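PDB 3ZUC: cellulosomal scaffoldin from Acetivibrio cellulolyticus, which probably binds crystalline cellulose through this family 3b carbohydrate-binding module, one domain of a large scaffoldin that helps assemble the cellulosome. Local coordinates for residues A[46-60]-A[109-123]. Numbering follows the deposited sequence. Where two conformers were deposited one is given.
Sequences YFTVDGDKAQTFWCD and RFAKSDWTNYNQADD. With CA (calcium ion), chain B; EDO (1,2-ethanediol), chain C.
Strands 55-60 and 109-112 run antiparallel (163° between their directions, axes 4.8 Å apart), with Thr56-Ala111 and Trp58-Arg109 as hydrogen-bonded pairs. On the face carrying Trp58, Arg109 pairs with Asp60 through two nitrogens: NE reaches OD2 at 2.8 Å and NH2 reaches OD1 at 2.9 Å, and each Asp60 oxygen accepts on its syn lone pair and lies within 3° of the guanidinium plane. In this conformer the paired bonds set the rotation of the guanidinium, and Trp58 CE3 covers one of its faces. On the other face Phe110 CE2 sits over the Phe47 ring, 3.7 Å from Phe47 CZ, the planes inclined at 46°. With chi2 to chi4 all near 180°, Lys112 reaches straight past the Tyr118 ring, CE over one face, and delivers NZ to Val49 O (2.8 Å), Gly51 O (2.9 Å) and its own segment's Asn117 O, which ties loop 48-54 to the 113-117 connection. Beyond it, a calcium ion is bound by Thr48 O and OG1, Asp50 OD2, Asn119 O, Asp122 OD1, Asp123 OD1 and a water, all within 2.5 Å. Thr48 OG1 also donates to Asp122 OD2 (2.7 Å). Both segments thus supply ligands to one seven-coordinate site, the structural calcium site characteristic of the CBM3 beta-sandwich.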
# COMPACT_ATOMS: atom_id res chain seq x y z
N TYR A 46 -7.02 0.90 0.94
CA TYR A 46 -8.44 0.67 1.20
C TYR A 46 -9.30 1.00 -0.02
O TYR A 46 -9.09 2.02 -0.69
CB TYR A 46 -8.89 1.57 2.36
CG TYR A 46 -8.20 1.28 3.66
CD1 TYR A 46 -8.70 0.30 4.51
CD2 TYR A 46 -7.06 1.96 4.06
CE1 TYR A 46 -8.10 -0.01 5.71
CE2 TYR A 46 -6.44 1.66 5.26
CZ TYR A 46 -6.95 0.68 6.09
OH TYR A 46 -6.32 0.41 7.29
N PHE A 47 -10.28 0.15 -0.29
CA PHE A 47 -11.07 0.30 -1.49
C PHE A 47 -12.42 -0.39 -1.35
O PHE A 47 -12.65 -1.16 -0.41
CB PHE A 47 -10.29 -0.24 -2.72
CG PHE A 47 -9.99 -1.72 -2.66
CD1 PHE A 47 -8.92 -2.22 -1.91
CD2 PHE A 47 -10.75 -2.64 -3.39
CE1 PHE A 47 -8.65 -3.58 -1.88
CE2 PHE A 47 -10.47 -3.98 -3.37
CZ PHE A 47 -9.42 -4.47 -2.62
N THR A 48 -13.31 -0.11 -2.30
CA THR A 48 -14.53 -0.89 -2.47
C THR A 48 -14.33 -1.81 -3.68
O THR A 48 -13.93 -1.35 -4.76
CB THR A 48 -15.79 -0.06 -2.64
OG1 THR A 48 -15.68 0.70 -3.83
CG2 THR A 48 -16.01 0.86 -1.45
N VAL A 49 -14.56 -3.10 -3.49
CA VAL A 49 -14.19 -4.09 -4.49
C VAL A 49 -15.05 -4.06 -5.76
O VAL A 49 -14.57 -4.47 -6.81
CB VAL A 49 -14.16 -5.50 -3.84
CG1 VAL A 49 -15.55 -5.99 -3.45
CG2 VAL A 49 -13.43 -6.52 -4.69
N ASP A 50 -16.30 -3.59 -5.65
CA ASP A 50 -17.20 -3.51 -6.82
C ASP A 50 -17.36 -4.89 -7.48
O ASP A 50 -17.12 -5.06 -8.68
CB ASP A 50 -16.71 -2.48 -7.82
CG ASP A 50 -16.71 -1.09 -7.26
OD1 ASP A 50 -17.83 -0.65 -6.87
OD2 ASP A 50 -15.67 -0.44 -7.23
N GLY A 51 -17.81 -5.85 -6.67
CA GLY A 51 -17.95 -7.23 -7.10
C GLY A 51 -16.79 -8.05 -6.57
O GLY A 51 -15.69 -8.01 -7.11
N ASP A 52 -17.03 -8.76 -5.48
CA ASP A 52 -15.98 -9.52 -4.80
C ASP A 52 -15.59 -10.72 -5.67
O ASP A 52 -16.43 -11.45 -6.17
CB ASP A 52 -16.47 -9.98 -3.44
CG ASP A 52 -15.38 -10.55 -2.53
OD1 ASP A 52 -14.20 -10.25 -2.74
OD2 ASP A 52 -15.74 -11.30 -1.57
N LYS A 53 -14.28 -10.89 -5.83
CA LYS A 53 -13.69 -12.02 -6.53
C LYS A 53 -12.35 -12.28 -5.84
O LYS A 53 -11.80 -11.40 -5.17
CB LYS A 53 -13.42 -11.71 -8.01
CG LYS A 53 -14.66 -11.32 -8.80
CD LYS A 53 -15.60 -12.51 -9.02
CE LYS A 53 -16.96 -12.11 -9.56
NZ LYS A 53 -16.87 -11.36 -10.84
N ALA A 54 -11.81 -13.48 -6.01
CA ALA A 54 -10.42 -13.73 -5.65
C ALA A 54 -9.57 -12.62 -6.27
O ALA A 54 -9.82 -12.27 -7.43
CB ALA A 54 -9.98 -15.09 -6.18
N GLN A 55 -8.62 -12.07 -5.51
CA GLN A 55 -7.71 -11.06 -6.01
C GLN A 55 -6.27 -11.50 -5.77
O GLN A 55 -5.98 -12.25 -4.84
CB GLN A 55 -7.97 -9.72 -5.31
CG GLN A 55 -9.32 -9.14 -5.74
CD GLN A 55 -9.78 -8.07 -4.79
OE1 GLN A 55 -10.19 -8.40 -3.64
NE2 GLN A 55 -9.73 -6.84 -5.18
N THR A 56 -5.39 -10.99 -6.63
CA THR A 56 -3.96 -11.24 -6.54
C THR A 56 -3.23 -9.90 -6.60
O THR A 56 -3.57 -9.05 -7.42
CB THR A 56 -3.48 -12.12 -7.69
OG1 THR A 56 -4.21 -13.34 -7.68
CG2 THR A 56 -2.00 -12.44 -7.56
N PHE A 57 -2.24 -9.76 -5.72
CA PHE A 57 -1.29 -8.66 -5.76
C PHE A 57 0.04 -9.15 -6.32
O PHE A 57 0.54 -10.21 -5.92
CB PHE A 57 -1.07 -8.13 -4.33
CG PHE A 57 0.01 -7.08 -4.23
CD1 PHE A 57 -0.24 -5.77 -4.57
CD2 PHE A 57 1.29 -7.40 -3.81
CE1 PHE A 57 0.74 -4.80 -4.46
CE2 PHE A 57 2.28 -6.42 -3.71
CZ PHE A 57 2.01 -5.14 -4.04
N TRP A 58 0.63 -8.33 -7.18
CA TRP A 58 1.97 -8.53 -7.67
C TRP A 58 2.80 -7.30 -7.35
O TRP A 58 2.38 -6.19 -7.64
CB TRP A 58 1.97 -8.73 -9.19
CG TRP A 58 1.12 -9.87 -9.67
CD1 TRP A 58 1.47 -11.19 -9.78
CD2 TRP A 58 -0.24 -9.78 -10.12
NE1 TRP A 58 0.40 -11.92 -10.27
CE2 TRP A 58 -0.66 -11.08 -10.48
CE3 TRP A 58 -1.15 -8.74 -10.24
CZ2 TRP A 58 -1.94 -11.34 -10.96
CZ3 TRP A 58 -2.42 -9.01 -10.72
CH2 TRP A 58 -2.80 -10.29 -11.07
N CYS A 59 3.98 -7.49 -6.78
CA CYS A 59 4.96 -6.42 -6.72
C CYS A 59 5.82 -6.55 -7.96
O CYS A 59 6.50 -7.56 -8.15
CB CYS A 59 5.80 -6.51 -5.45
SG CYS A 59 7.06 -5.20 -5.39
N ASP A 60 5.76 -5.55 -8.83
CA ASP A 60 6.55 -5.57 -10.05
C ASP A 60 7.97 -5.11 -9.80
O ASP A 60 8.90 -5.59 -10.45
CB ASP A 60 5.89 -4.73 -11.11
CG ASP A 60 4.55 -5.28 -11.53
OD1 ASP A 60 4.39 -6.52 -11.64
OD2 ASP A 60 3.64 -4.47 -11.74
N ARG A 109 0.64 -4.07 -8.63
CA ARG A 109 -0.71 -4.06 -9.22
C ARG A 109 -1.53 -5.09 -8.45
O ARG A 109 -0.99 -6.02 -7.87
CB ARG A 109 -0.74 -4.43 -10.74
CG ARG A 109 0.11 -3.54 -11.65
CD ARG A 109 0.38 -4.24 -12.98
NE ARG A 109 1.23 -5.39 -12.74
CZ ARG A 109 0.90 -6.67 -12.87
NH1 ARG A 109 -0.29 -7.06 -13.33
NH2 ARG A 109 1.81 -7.57 -12.50
N PHE A 110 -2.85 -4.96 -8.52
CA PHE A 110 -3.74 -6.05 -8.18
C PHE A 110 -4.95 -6.07 -9.09
O PHE A 110 -5.33 -5.07 -9.69
CB PHE A 110 -4.10 -6.08 -6.69
CG PHE A 110 -4.89 -4.91 -6.12
CD1 PHE A 110 -4.24 -3.82 -5.55
CD2 PHE A 110 -6.27 -4.97 -6.05
CE1 PHE A 110 -4.95 -2.82 -4.92
CE2 PHE A 110 -6.99 -3.96 -5.41
CZ PHE A 110 -6.33 -2.90 -4.84
N ALA A 111 -5.51 -7.28 -9.21
CA ALA A 111 -6.62 -7.54 -10.11
C ALA A 111 -7.43 -8.72 -9.58
O ALA A 111 -6.98 -9.50 -8.75
CB ALA A 111 -6.12 -7.85 -11.52
N LYS A 112 -8.63 -8.87 -10.14
CA LYS A 112 -9.52 -9.97 -9.85
C LYS A 112 -9.20 -11.18 -10.73
O LYS A 112 -8.68 -11.04 -11.84
CB LYS A 112 -10.97 -9.54 -10.11
CG LYS A 112 -11.38 -8.36 -9.26
CD LYS A 112 -12.80 -7.91 -9.57
CE LYS A 112 -13.10 -6.63 -8.85
NZ LYS A 112 -14.51 -6.18 -9.02
N SER A 113 -9.57 -12.36 -10.25
CA SER A 113 -9.23 -13.60 -10.95
C SER A 113 -9.81 -13.68 -12.35
O SER A 113 -9.24 -14.35 -13.21
CB SER A 113 -9.69 -14.78 -10.13
OG SER A 113 -11.09 -14.69 -9.96
N ASP A 114 -10.97 -13.05 -12.56
CA ASP A 114 -11.66 -13.03 -13.83
C ASP A 114 -11.44 -11.73 -14.59
O ASP A 114 -12.04 -11.55 -15.66
CB ASP A 114 -13.15 -13.33 -13.65
CG ASP A 114 -13.88 -12.34 -12.75
OD1 ASP A 114 -13.27 -11.32 -12.36
OD2 ASP A 114 -15.07 -12.61 -12.46
N TRP A 115 -10.55 -10.86 -14.09
CA TRP A 115 -10.17 -9.62 -14.76
C TRP A 115 -11.34 -8.68 -14.98
O TRP A 115 -11.28 -7.78 -15.81
CB TRP A 115 -9.33 -9.91 -16.03
CG TRP A 115 -7.99 -10.42 -15.61
CD1 TRP A 115 -7.63 -11.71 -15.32
CD2 TRP A 115 -6.85 -9.62 -15.31
NE1 TRP A 115 -6.32 -11.75 -14.88
CE2 TRP A 115 -5.83 -10.48 -14.86
CE3 TRP A 115 -6.60 -8.26 -15.39
CZ2 TRP A 115 -4.57 -10.00 -14.52
CZ3 TRP A 115 -5.35 -7.79 -15.04
CH2 TRP A 115 -4.36 -8.67 -14.61
N THR A 116 -12.37 -8.81 -14.16
CA THR A 116 -13.49 -7.88 -14.20
C THR A 116 -13.15 -6.55 -13.51
O THR A 116 -12.17 -6.42 -12.77
CB THR A 116 -14.77 -8.53 -13.62
OG1 THR A 116 -14.53 -8.96 -12.28
CG2 THR A 116 -15.24 -9.70 -14.51
N ASN A 117 -13.95 -5.53 -13.78
CA ASN A 117 -13.59 -4.18 -13.41
C ASN A 117 -13.82 -3.80 -11.96
O ASN A 117 -14.75 -4.29 -11.30
CB ASN A 117 -14.31 -3.17 -14.30
CG ASN A 117 -13.81 -3.17 -15.73
OD1 ASN A 117 -12.66 -3.51 -16.00
ND2 ASN A 117 -14.68 -2.80 -16.64
N TYR A 118 -12.99 -2.87 -11.52
CA TYR A 118 -13.17 -2.04 -10.36
C TYR A 118 -13.73 -0.66 -10.78
O TYR A 118 -13.53 -0.24 -11.91
CB TYR A 118 -11.82 -1.76 -9.70
CG TYR A 118 -11.10 -2.97 -9.16
CD1 TYR A 118 -11.39 -3.48 -7.91
CD2 TYR A 118 -10.09 -3.58 -9.88
CE1 TYR A 118 -10.69 -4.55 -7.38
CE2 TYR A 118 -9.39 -4.65 -9.37
CZ TYR A 118 -9.68 -5.13 -8.11
OH TYR A 118 -8.97 -6.21 -7.65
N ASN A 119 -14.37 0.04 -9.83
CA ASN A 119 -14.58 1.49 -9.92
C ASN A 119 -13.64 2.15 -8.94
O ASN A 119 -13.85 2.11 -7.72
CB ASN A 119 -16.03 1.88 -9.58
CG ASN A 119 -16.20 3.37 -9.46
OD1 ASN A 119 -15.46 4.14 -10.10
ND2 ASN A 119 -17.15 3.81 -8.64
N GLN A 120 -12.55 2.75 -9.43
CA GLN A 120 -11.57 3.35 -8.53
C GLN A 120 -12.10 4.60 -7.84
O GLN A 120 -11.60 4.98 -6.78
CB GLN A 120 -10.27 3.68 -9.26
CG GLN A 120 -9.63 2.50 -9.94
CD GLN A 120 -8.15 2.71 -10.12
OE1 GLN A 120 -7.39 2.54 -9.16
NE2 GLN A 120 -7.73 3.12 -11.31
N ALA A 121 -13.06 5.28 -8.47
CA ALA A 121 -13.39 6.63 -8.06
C ALA A 121 -13.89 6.73 -6.62
O ALA A 121 -13.69 7.77 -5.99
CB ALA A 121 -14.44 7.23 -9.00
N ASP A 122 -14.55 5.69 -6.12
CA ASP A 122 -15.07 5.71 -4.76
C ASP A 122 -14.13 5.12 -3.72
O ASP A 122 -14.52 5.02 -2.56
CB ASP A 122 -16.43 5.01 -4.69
CG ASP A 122 -16.35 3.50 -4.85
OD1 ASP A 122 -15.41 3.01 -5.52
OD2 ASP A 122 -17.24 2.80 -4.31
N ASP A 123 -12.91 4.75 -4.09
CA ASP A 123 -12.05 4.07 -3.15
C ASP A 123 -11.40 5.04 -2.17
O ASP A 123 -10.82 6.04 -2.58
CB ASP A 123 -10.96 3.30 -3.91
CG ASP A 123 -11.52 2.16 -4.74
OD1 ASP A 123 -12.65 1.71 -4.45
OD2 ASP A 123 -10.78 1.69 -5.65
CA CA B . -14.37 0.86 -5.82
C1 EDO C . -7.54 -2.39 10.14
O1 EDO C . -6.15 -2.09 10.05
C2 EDO C . -8.30 -1.73 9.01
O2 EDO C . -8.11 -0.31 9.05
O HOH W 1 -18.55 1.89 -6.84
O HOH W 2 -16.88 -5.97 -11.54
O HOH W 3 -16.35 -8.47 -10.38
O HOH W 4 -12.35 -0.20 -6.77